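Local coordinates for protein putative glycosyl hydrolase (Parabacteroides distasonis, PDB 4QHZ) that is a putative glycosyl hydrolase of the 3-keto-disaccharide hydrolase family, binds magnesium, and probably hydrolyses a sugar substrate that has not been established, at residues Pro31-Gly36 against Ala46-Ile51; Asn95-His100 against Ile241-Leu246; Tyr149-Pro154 against Thr202-Thr207. All blocks are in the same frame, centred on the assembly; numbering follows the deposited sequence.

Interaction 1 of 3, residues Pro31-Gly36 against Ala46-Ile51; sequences PVVTPG and APSDAI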
loop_
_atom_site.group_PDB
_atom_site.type_symbol
_atom_site.label_atom_id
_atom_site.label_comp_id
_atom_site.label_asym_id
_atom_site.label_seq_id
_atom_site.Cartn_x
_atom_site.Cartn_y
_atom_site.Cartn_z
ATOM N N PRO C 31 20.586 -8.737 12.456
ATOM C CA PRO C 31 21.937 -8.313 12.832
ATOM C C PRO C 31 21.946 -7.523 14.134
ATOM O O PRO C 31 21.016 -6.758 14.399
ATOM C CB PRO C 31 22.383 -7.428 11.657
ATOM C CG PRO C 31 21.128 -7.018 10.975
ATOM C CD PRO C 31 20.153 -8.140 11.182
ATOM N N VAL C 32 22.984 -7.730 14.934
ATOM C CA VAL C 32 23.185 -6.985 16.165
ATOM C C VAL C 32 23.786 -5.625 15.837
ATOM O O VAL C 32 24.837 -5.540 15.204
ATOM C CB VAL C 32 24.111 -7.730 17.147
ATOM C CG1 VAL C 32 24.329 -6.906 18.410
ATOM C CG2 VAL C 32 23.528 -9.090 17.493
ATOM N N VAL C 33 23.105 -4.573 16.275
ATOM C CA VAL C 33 23.547 -3.199 16.093
ATOM C C VAL C 33 23.685 -2.546 17.448
ATOM O O VAL C 33 22.789 -2.664 18.285
ATOM C CB VAL C 33 22.531 -2.404 15.267
ATOM C CG1 VAL C 33 22.897 -0.931 15.232
ATOM C CG2 VAL C 33 22.440 -2.975 13.858
ATOM N N THR C 34 24.821 -1.906 17.692
ATOM C CA THR C 34 24.994 -1.114 18.899
ATOM C C THR C 34 24.462 0.275 18.594
ATOM O O THR C 34 25.035 0.984 17.764
ATOM C CB THR C 34 26.465 -1.035 19.335
ATOM O OG1 THR C 34 26.979 -2.358 19.498
ATOM C CG2 THR C 34 26.611 -0.267 20.654
ATOM N N PRO C 35 23.351 0.667 19.241
ATOM C CA PRO C 35 22.775 1.973 18.935
ATOM C C PRO C 35 23.635 3.113 19.464
ATOM O O PRO C 35 24.479 2.895 20.323
ATOM C CB PRO C 35 21.424 1.943 19.659
ATOM C CG PRO C 35 21.603 0.975 20.760
ATOM C CD PRO C 35 22.593 -0.040 20.289
ATOM N N GLY C 36 23.424 4.316 18.939
ATOM C CA GLY C 36 24.114 5.505 19.433
ATOM C C GLY C 36 23.525 5.982 20.754
ATOM O O GLY C 36 22.679 5.301 21.343
ATOM N N ALA C 46 24.847 8.191 15.766
ATOM C CA ALA C 46 24.874 7.099 14.788
ATOM C C ALA C 46 24.992 5.718 15.441
ATOM O O ALA C 46 25.830 5.521 16.311
ATOM C CB ALA C 46 26.021 7.303 13.809
ATOM N N PRO C 47 24.142 4.763 15.024
ATOM C CA PRO C 47 24.336 3.372 15.435
ATOM C C PRO C 47 25.535 2.764 14.723
ATOM O O PRO C 47 26.046 3.356 13.769
ATOM C CB PRO C 47 23.037 2.676 15.012
ATOM C CG PRO C 47 22.411 3.567 14.005
ATOM C CD PRO C 47 22.913 4.958 14.233
ATOM N N SER C 48 25.977 1.597 15.194
ATOM C CA SER C 48 27.255 1.011 14.776
ATOM C C SER C 48 27.321 0.647 13.288
ATOM O O SER C 48 28.399 0.652 12.710
ATOM C CB SER C 48 27.560 -0.231 15.613
ATOM O OG SER C 48 26.539 -1.203 15.456
ATOM N N ASP C 49 26.175 0.364 12.671
ATOM C CA ASP C 49 26.130 0.020 11.248
ATOM C C ASP C 49 25.796 1.213 10.340
ATOM O O ASP C 49 25.620 1.048 9.135
ATOM C CB ASP C 49 25.118 -1.108 11.010
ATOM C CG ASP C 49 23.670 -0.666 11.201
ATOM O OD1 ASP C 49 23.421 0.361 11.867
ATOM O OD2 ASP C 49 22.774 -1.363 10.693
ATOM N N ALA C 50 25.703 2.411 10.906
ATOM C CA ALA C 50 25.360 3.594 10.116
ATOM C C ALA C 50 26.599 4.202 9.476
ATOM O O ALA C 50 27.701 4.107 10.015
ATOM C CB ALA C 50 24.664 4.626 10.983
ATOM N N ILE C 51 26.401 4.846 8.332
ATOM C CA ILE C 51 27.424 5.689 7.736
ATOM C C ILE C 51 27.336 7.071 8.381
ATOM O O ILE C 51 26.285 7.697 8.355
ATOM C CB ILE C 51 27.241 5.788 6.217
ATOM C CG1 ILE C 51 27.397 4.406 5.580
ATOM C CG2 ILE C 51 28.247 6.750 5.602
ATOM C CD1 ILE C 51 26.671 4.269 4.260
HETATM O O HOH W 1 27.976 -3.694 17.283
#

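Interaction 2 of 3, residues Asn95-His100 against Ile241-Leu246; sequences NDFQMH and IWIREL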
loop_
_atom_site.group_PDB
_atom_site.type_symbol
_atom_site.label_atom_id
_atom_site.label_comp_id
_atom_site.label_asym_id
_atom_site.label_seq_id
_atom_site.Cartn_x
_atom_site.Cartn_y
_atom_site.Cartn_z
ATOM N N ASN C 95 19.596 4.004 -1.958
ATOM C CA ASN C 95 18.254 3.585 -2.361
ATOM C C ASN C 95 17.280 3.672 -1.190
ATOM O O ASN C 95 16.723 4.742 -0.963
ATOM C CB ASN C 95 18.306 2.193 -2.968
ATOM C CG ASN C 95 18.939 2.206 -4.339
ATOM O OD1 ASN C 95 18.465 2.902 -5.245
ATOM N ND2 ASN C 95 20.009 1.451 -4.504
ATOM N N ASP C 96 17.065 2.568 -0.466
ATOM C CA ASP C 96 16.245 2.597 0.734
ATOM C C ASP C 96 17.143 2.936 1.899
ATOM O O ASP C 96 18.254 2.415 1.999
ATOM C CB ASP C 96 15.569 1.255 1.014
ATOM C CG ASP C 96 14.758 0.737 -0.156
ATOM O OD1 ASP C 96 14.148 1.534 -0.891
ATOM O OD2 ASP C 96 14.724 -0.494 -0.332
ATOM N N PHE C 97 16.675 3.803 2.787
ATOM C CA PHE C 97 17.496 4.183 3.927
ATOM C C PHE C 97 16.702 4.799 5.066
ATOM O O PHE C 97 15.579 5.271 4.893
ATOM C CB PHE C 97 18.610 5.159 3.494
ATOM C CG PHE C 97 18.107 6.414 2.848
ATOM C CD1 PHE C 97 17.733 7.509 3.615
ATOM C CD2 PHE C 97 18.020 6.508 1.468
ATOM C CE1 PHE C 97 17.272 8.670 3.014
ATOM C CE2 PHE C 97 17.568 7.664 0.863
ATOM C CZ PHE C 97 17.191 8.745 1.635
ATOM N N GLN C 98 17.346 4.805 6.220
ATOM C CA GLN C 98 16.939 5.587 7.364
ATOM C C GLN C 98 18.014 6.639 7.579
ATOM O O GLN C 98 19.195 6.344 7.458
ATOM C CB GLN C 98 16.816 4.685 8.571
ATOM C CG GLN C 98 16.847 5.404 9.892
ATOM C CD GLN C 98 16.862 4.462 11.068
ATOM O OE1 GLN C 98 17.231 3.291 10.960
ATOM N NE2 GLN C 98 16.469 4.978 12.210
HETATM N N MSE C 99 17.592 7.856 7.909
HETATM C CA MSE C 99 18.478 9.004 8.006
HETATM C C MSE C 99 18.202 9.859 9.208
HETATM O O MSE C 99 17.049 10.016 9.605
HETATM C CB MSE C 99 18.154 9.875 6.802
HETATM C CG MSE C 99 19.373 10.400 6.106
HETATM SE SE MSE C 99 18.749 11.876 4.958
HETATM C CE MSE C 99 19.866 13.212 5.883
ATOM N N HIS C 100 19.254 10.450 9.775
ATOM C CA HIS C 100 19.130 11.386 10.881
ATOM C C HIS C 100 19.865 12.670 10.522
ATOM O O HIS C 100 20.952 12.626 9.958
ATOM C CB HIS C 100 19.706 10.777 12.154
ATOM C CG HIS C 100 19.493 11.607 13.384
ATOM N ND1 HIS C 100 18.418 11.428 14.229
ATOM C CD2 HIS C 100 20.229 12.609 13.923
ATOM C CE1 HIS C 100 18.492 12.294 15.224
ATOM N NE2 HIS C 100 19.586 13.017 15.066
ATOM N N ILE C 241 24.655 14.092 11.383
ATOM C CA ILE C 241 24.040 13.496 10.213
ATOM C C ILE C 241 24.552 12.070 10.049
ATOM O O ILE C 241 25.760 11.849 9.922
ATOM C CB ILE C 241 24.338 14.300 8.938
ATOM C CG1 ILE C 241 24.078 15.788 9.190
ATOM C CG2 ILE C 241 23.501 13.776 7.780
ATOM C CD1 ILE C 241 24.310 16.677 7.985
ATOM N N TRP C 242 23.635 11.108 10.051
ATOM C CA TRP C 242 23.993 9.737 9.718
ATOM C C TRP C 242 22.907 9.072 8.887
ATOM O O TRP C 242 21.765 9.520 8.851
ATOM C CB TRP C 242 24.301 8.909 10.976
ATOM C CG TRP C 242 23.258 8.913 12.061
ATOM C CD1 TRP C 242 23.234 9.713 13.158
ATOM C CD2 TRP C 242 22.133 8.032 12.182
ATOM N NE1 TRP C 242 22.150 9.407 13.948
ATOM C CE2 TRP C 242 21.462 8.373 13.372
ATOM C CE3 TRP C 242 21.625 6.992 11.397
ATOM C CZ2 TRP C 242 20.298 7.723 13.790
ATOM C CZ3 TRP C 242 20.474 6.339 11.818
ATOM C CH2 TRP C 242 19.823 6.712 13.003
ATOM N N ILE C 243 23.297 8.004 8.210
ATOM C CA ILE C 243 22.415 7.301 7.300
ATOM C C ILE C 243 22.727 5.818 7.400
ATOM O O ILE C 243 23.894 5.426 7.510
ATOM C CB ILE C 243 22.591 7.820 5.861
ATOM C CG1 ILE C 243 21.550 7.213 4.922
ATOM C CG2 ILE C 243 24.001 7.536 5.339
ATOM C CD1 ILE C 243 21.404 7.988 3.628
ATOM N N ARG C 244 21.690 4.993 7.396
ATOM C CA ARG C 244 21.905 3.550 7.314
ATOM C C ARG C 244 20.986 2.961 6.269
ATOM O O ARG C 244 19.821 3.335 6.150
ATOM C CB ARG C 244 21.736 2.865 8.676
ATOM C CG ARG C 244 20.493 3.220 9.451
ATOM C CD ARG C 244 20.603 2.734 10.889
ATOM N NE ARG C 244 20.744 1.278 10.984
ATOM C CZ ARG C 244 19.753 0.403 10.809
ATOM N NH1 ARG C 244 18.516 0.807 10.518
ATOM N NH2 ARG C 244 19.998 -0.894 10.913
ATOM N N GLU C 245 21.553 2.071 5.465
ATOM C CA GLU C 245 20.853 1.529 4.322
ATOM C C GLU C 245 19.879 0.484 4.827
ATOM O O GLU C 245 20.190 -0.247 5.755
ATOM C CB GLU C 245 21.847 0.942 3.323
ATOM C CG GLU C 245 22.891 1.957 2.874
ATOM C CD GLU C 245 23.708 1.486 1.691
ATOM O OE1 GLU C 245 23.139 1.344 0.593
ATOM O OE2 GLU C 245 24.924 1.264 1.863
ATOM N N LEU C 246 18.685 0.461 4.248
ATOM C CA LEU C 246 17.682 -0.547 4.555
ATOM C C LEU C 246 17.536 -1.501 3.366
ATOM O O LEU C 246 18.094 -1.271 2.282
ATOM C CB LEU C 246 16.347 0.127 4.879
ATOM C CG LEU C 246 16.366 1.096 6.066
ATOM C CD1 LEU C 246 15.101 1.939 6.107
ATOM C CD2 LEU C 246 16.549 0.331 7.361
ATOM O OXT LEU C 246 16.859 -2.524 3.444
HETATM O O HOH W 2 20.410 2.834 0.382
HETATM O O HOH W 3 15.145 -2.647 1.168
HETATM O O HOH W 4 18.394 -0.117 -0.289
#

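Interaction 3 of 3, residues Tyr149-Pro154 against Thr202-Thr207; sequences YKQSIP and TTILGT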
loop_
_atom_site.group_PDB
_atom_site.type_symbol
_atom_site.label_atom_id
_atom_site.label_comp_id
_atom_site.label_asym_id
_atom_site.label_seq_id
_atom_site.Cartn_x
_atom_site.Cartn_y
_atom_site.Cartn_z
ATOM N N TYR C 149 8.121 18.932 -0.644
ATOM C CA TYR C 149 7.928 20.298 -1.132
ATOM C C TYR C 149 6.866 20.408 -2.234
ATOM O O TYR C 149 7.008 19.840 -3.322
ATOM C CB TYR C 149 9.260 20.882 -1.607
ATOM C CG TYR C 149 9.162 22.316 -2.050
ATOM C CD1 TYR C 149 8.950 23.336 -1.130
ATOM C CD2 TYR C 149 9.269 22.652 -3.393
ATOM C CE1 TYR C 149 8.856 24.657 -1.532
ATOM C CE2 TYR C 149 9.176 23.965 -3.802
ATOM C CZ TYR C 149 8.970 24.962 -2.869
ATOM O OH TYR C 149 8.873 26.262 -3.284
ATOM N N LYS C 150 5.799 21.143 -1.902
ATOM C CA LYS C 150 4.660 21.442 -2.797
ATOM C C LYS C 150 3.830 20.224 -3.221
ATOM O O LYS C 150 3.086 20.283 -4.199
ATOM C CB LYS C 150 5.128 22.238 -4.032
ATOM C CG LYS C 150 5.404 23.702 -3.731
ATOM C CD LYS C 150 5.513 24.532 -4.999
ATOM C CE LYS C 150 5.565 26.017 -4.685
ATOM N NZ LYS C 150 5.382 26.845 -5.917
ATOM N N GLN C 151 3.950 19.126 -2.479
ATOM C CA GLN C 151 3.152 17.933 -2.741
ATOM C C GLN C 151 2.308 17.560 -1.538
ATOM O O GLN C 151 1.106 17.369 -1.668
ATOM C CB GLN C 151 4.043 16.750 -3.100
ATOM C CG GLN C 151 4.724 16.869 -4.447
ATOM C CD GLN C 151 5.612 15.678 -4.754
ATOM O OE1 GLN C 151 5.399 14.579 -4.234
ATOM N NE2 GLN C 151 6.597 15.881 -5.617
ATOM N N SER C 152 2.959 17.435 -0.380
ATOM C CA SER C 152 2.341 16.902 0.825
ATOM C C SER C 152 2.552 17.827 2.010
ATOM O O SER C 152 3.682 18.044 2.447
ATOM C CB SER C 152 2.916 15.526 1.139
ATOM O OG SER C 152 2.684 14.632 0.062
ATOM N N ILE C 153 1.441 18.354 2.526
ATOM C CA ILE C 153 1.434 19.239 3.680
ATOM C C ILE C 153 1.813 18.433 4.921
ATOM O O ILE C 153 1.304 17.327 5.119
ATOM C CB ILE C 153 0.049 19.870 3.871
ATOM C CG1 ILE C 153 -0.352 20.682 2.628
ATOM C CG2 ILE C 153 0.020 20.766 5.094
ATOM C CD1 ILE C 153 -1.838 20.954 2.534
ATOM N N PRO C 154 2.727 18.963 5.749
ATOM C CA PRO C 154 3.097 18.225 6.949
ATOM C C PRO C 154 1.951 18.167 7.953
ATOM O O PRO C 154 1.105 19.063 7.990
ATOM C CB PRO C 154 4.264 19.035 7.515
ATOM C CG PRO C 154 4.015 20.421 7.031
ATOM C CD PRO C 154 3.432 20.250 5.657
ATOM N N THR C 202 4.186 8.792 3.588
ATOM C CA THR C 202 3.651 9.620 2.518
ATOM C C THR C 202 4.176 9.156 1.175
ATOM O O THR C 202 5.364 8.899 1.021
ATOM C CB THR C 202 4.040 11.090 2.739
ATOM O OG1 THR C 202 3.479 11.536 3.980
ATOM C CG2 THR C 202 3.535 11.974 1.625
ATOM N N THR C 203 3.281 9.038 0.205
ATOM C CA THR C 203 3.672 8.685 -1.151
ATOM C C THR C 203 4.178 9.925 -1.874
ATOM O O THR C 203 3.529 10.969 -1.857
ATOM C CB THR C 203 2.494 8.066 -1.926
ATOM O OG1 THR C 203 2.101 6.843 -1.292
ATOM C CG2 THR C 203 2.882 7.771 -3.368
ATOM N N ILE C 204 5.346 9.800 -2.495
ATOM C CA ILE C 204 5.930 10.880 -3.267
ATOM C C ILE C 204 5.459 10.732 -4.710
ATOM O O ILE C 204 5.514 9.640 -5.277
ATOM C CB ILE C 204 7.464 10.874 -3.149
ATOM C CG1 ILE C 204 7.865 11.169 -1.704
ATOM C CG2 ILE C 204 8.086 11.897 -4.088
ATOM C CD1 ILE C 204 9.346 11.047 -1.405
ATOM N N LEU C 205 4.971 11.830 -5.290
ATOM C CA LEU C 205 4.294 11.799 -6.592
ATOM C C LEU C 205 5.250 11.943 -7.762
ATOM O O LEU C 205 4.906 11.598 -8.884
ATOM C CB LEU C 205 3.241 12.904 -6.673
ATOM C CG LEU C 205 2.187 12.889 -5.560
ATOM C CD1 LEU C 205 1.280 14.102 -5.673
ATOM C CD2 LEU C 205 1.374 11.603 -5.598
ATOM N N GLY C 206 6.445 12.444 -7.492
ATOM C CA GLY C 206 7.429 12.727 -8.526
ATOM C C GLY C 206 8.398 13.756 -7.985
ATOM O O GLY C 206 8.381 14.047 -6.784
ATOM N N THR C 207 9.241 14.312 -8.849
ATOM C CA THR C 207 10.185 15.345 -8.428
ATOM C C THR C 207 9.451 16.499 -7.736
ATOM O O THR C 207 8.323 16.837 -8.103
ATOM C CB THR C 207 10.962 15.938 -9.615
ATOM O OG1 THR C 207 10.033 16.484 -10.564
ATOM C CG2 THR C 207 11.823 14.877 -10.291
HETATM O O HOH W 5 4.574 13.643 -1.587
#

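Interaction 1 of 3, residues Pro31-Gly36 against Ala46-Ile51
Val33 meets the other segment with both of its methyl groups. CG1, held anti to the backbone N (chi1 172°), lies 3.6 Å from CB of Pro47, and the two side chains run side by side and point the same way. Both methyls of Val33 also rest on the carboxylate of Asp49, CG1 near OD1 and CG2 3.6 Å from OD2, the two side chains crossing at about a right angle. That carboxylate has its charge partner elsewhere, in a salt bridge from OD2 to Arg244. Thr34 and Ser48 pair in two ways that tie the antiparallel runs together. Ser48 N donates to Thr34 O at 2.8 Å, and Thr34 N returns a bond to Ser48 OG at 2.9 Å. The hydroxyl stands between the backbone N and the carbonyl carbon (chi1 60°), from where it can receive that N-H. Residues Pro47 to Ala50 form a type I beta turn, closed by Ala50 N bonding to Pro47 O, just ahead of strand 51-54. Pro47 also packs on Trp242 and Arg244 of strand 237-245. A water sits 2.8 Å from Thr34 OG1, and Ala156 of the second subunit packs against Val33.

Interaction 2 of 3, residues Asn95-His100 against Ile241-Leu246
Gln98 OE1 is gripped by two donors, one from each of two subunits. Arg244 NH1 reaches it at 2.8 Å, nearly along the C=O axis although tilted 17° from the guanidinium plane, and Val197 N of the second subunit supplies the other bond. The amide and guanidinium planes stand 89° apart. Arg244 NH2 forms a salt bridge with Asp49, so two acceptors probably fix the rotation of the guanidinium. Further along the same face, His100 sets its CB over the indole of Trp242, 3.2 Å from CE2, in a CH-pi contact. The imidazole and the five-membered ring lie nearly parallel but are slid apart until they barely overlap. Trp242 NE1 bonds to Phe44 O, and His100 ND1 to Asp169. An alanine in place of Trp242 would probably leave Phe44 O without this donor and open a gap over His100 CB. On the other face Phe97, Met99 and Ile243 make an apolar cluster: Ile243 CD1 lies over the Phe97 ring, 3.7 Å from CD1 of Phe97 and offset toward the rim, while Met99, a selenomethionine, brings CG to 4.0 Å from Ile243 CD1. At the chain end, Asp96 OD2 and Leu246 OXT share a water, and Asp96 also pairs with Arg184 of the third subunit. Alternating hydrogen-bonded pairs (Gln98 with Arg244, His100 with Trp242) and non-hydrogen-bonded pairs (Phe97 with Glu245, Met99 with Ile243) make this a regular antiparallel ladder, here in the large sheet of the chain, consistent with the concanavalin-like fold of its family.

Interaction 3 of 3, residues Tyr149-Pro154 against Thr202-Thr207
A single side-chain amide does most of the work here: Gln151 both accepts from and donates to the backbone of residues 205-206 through its terminal group. OE1 takes the N-H of Leu205 at 3.0 Å, in a nearly straight bond (169° at the hydrogen) whose donor stands above the amide carbonyl plane. NE2 gives a hydrogen to Gly206 O at 2.8 Å, and that oxygen lies close to the amide plane of Gln151. CG is anti to the carbonyl carbon (chi1 -70°) and the chain is extended beyond it, which carries the amide across to residues 205 and 206. On the way it slides past Leu205 in the opposite direction, OE1 resting 3.7 Å from CB of Leu205. Ile204 CG2 also approaches OE1, at 3.8 Å.

Ser152 meets Thr202 more simply, with OG 3.2 Å from the methyl CG2 of Thr202. Its hydroxyl donates to a water that in turn donates both to Gln151 OE1 and to Thr203 O, 2.9 Å away. Gln151 and Ser152 together face Ile148 in a classic beta bulge, and Ser152 O bonds to Gln199 of strand 196-203. Gln151 additionally packs on Pro214, and Leu205 meets its counterpart Leu205 of the fourth subunit. Two bonds of opposite sense probably fix which way round the amide sits, while the shared water lets OE1 hold a second donor and satisfies Thr203 O, joining side chain and backbone in one polar network.

In the fold
Interactions 1 and 2 form one continuous structure, their centres 11 Å apart. Strand 237-245 is common ground: Asp49 OD2 lies 2.8 Å from Arg244 NH2, and Ile51 starts its own strand beside Ile243. Interaction 3 stands farther off, its centre 19 Å from that of interaction 2 and 30 Å from that of interaction 1, with no touch to either. It still reaches the same large sheet as interaction 2, and its chain segments fall between those of interaction 2. All three contacts meet the second subunit. With respect to the metal, the side chain of Gln151 is about 13 Å from a bound magnesium ion and that of Met99 about 14 Å, whereas interaction 1 lies away from the site.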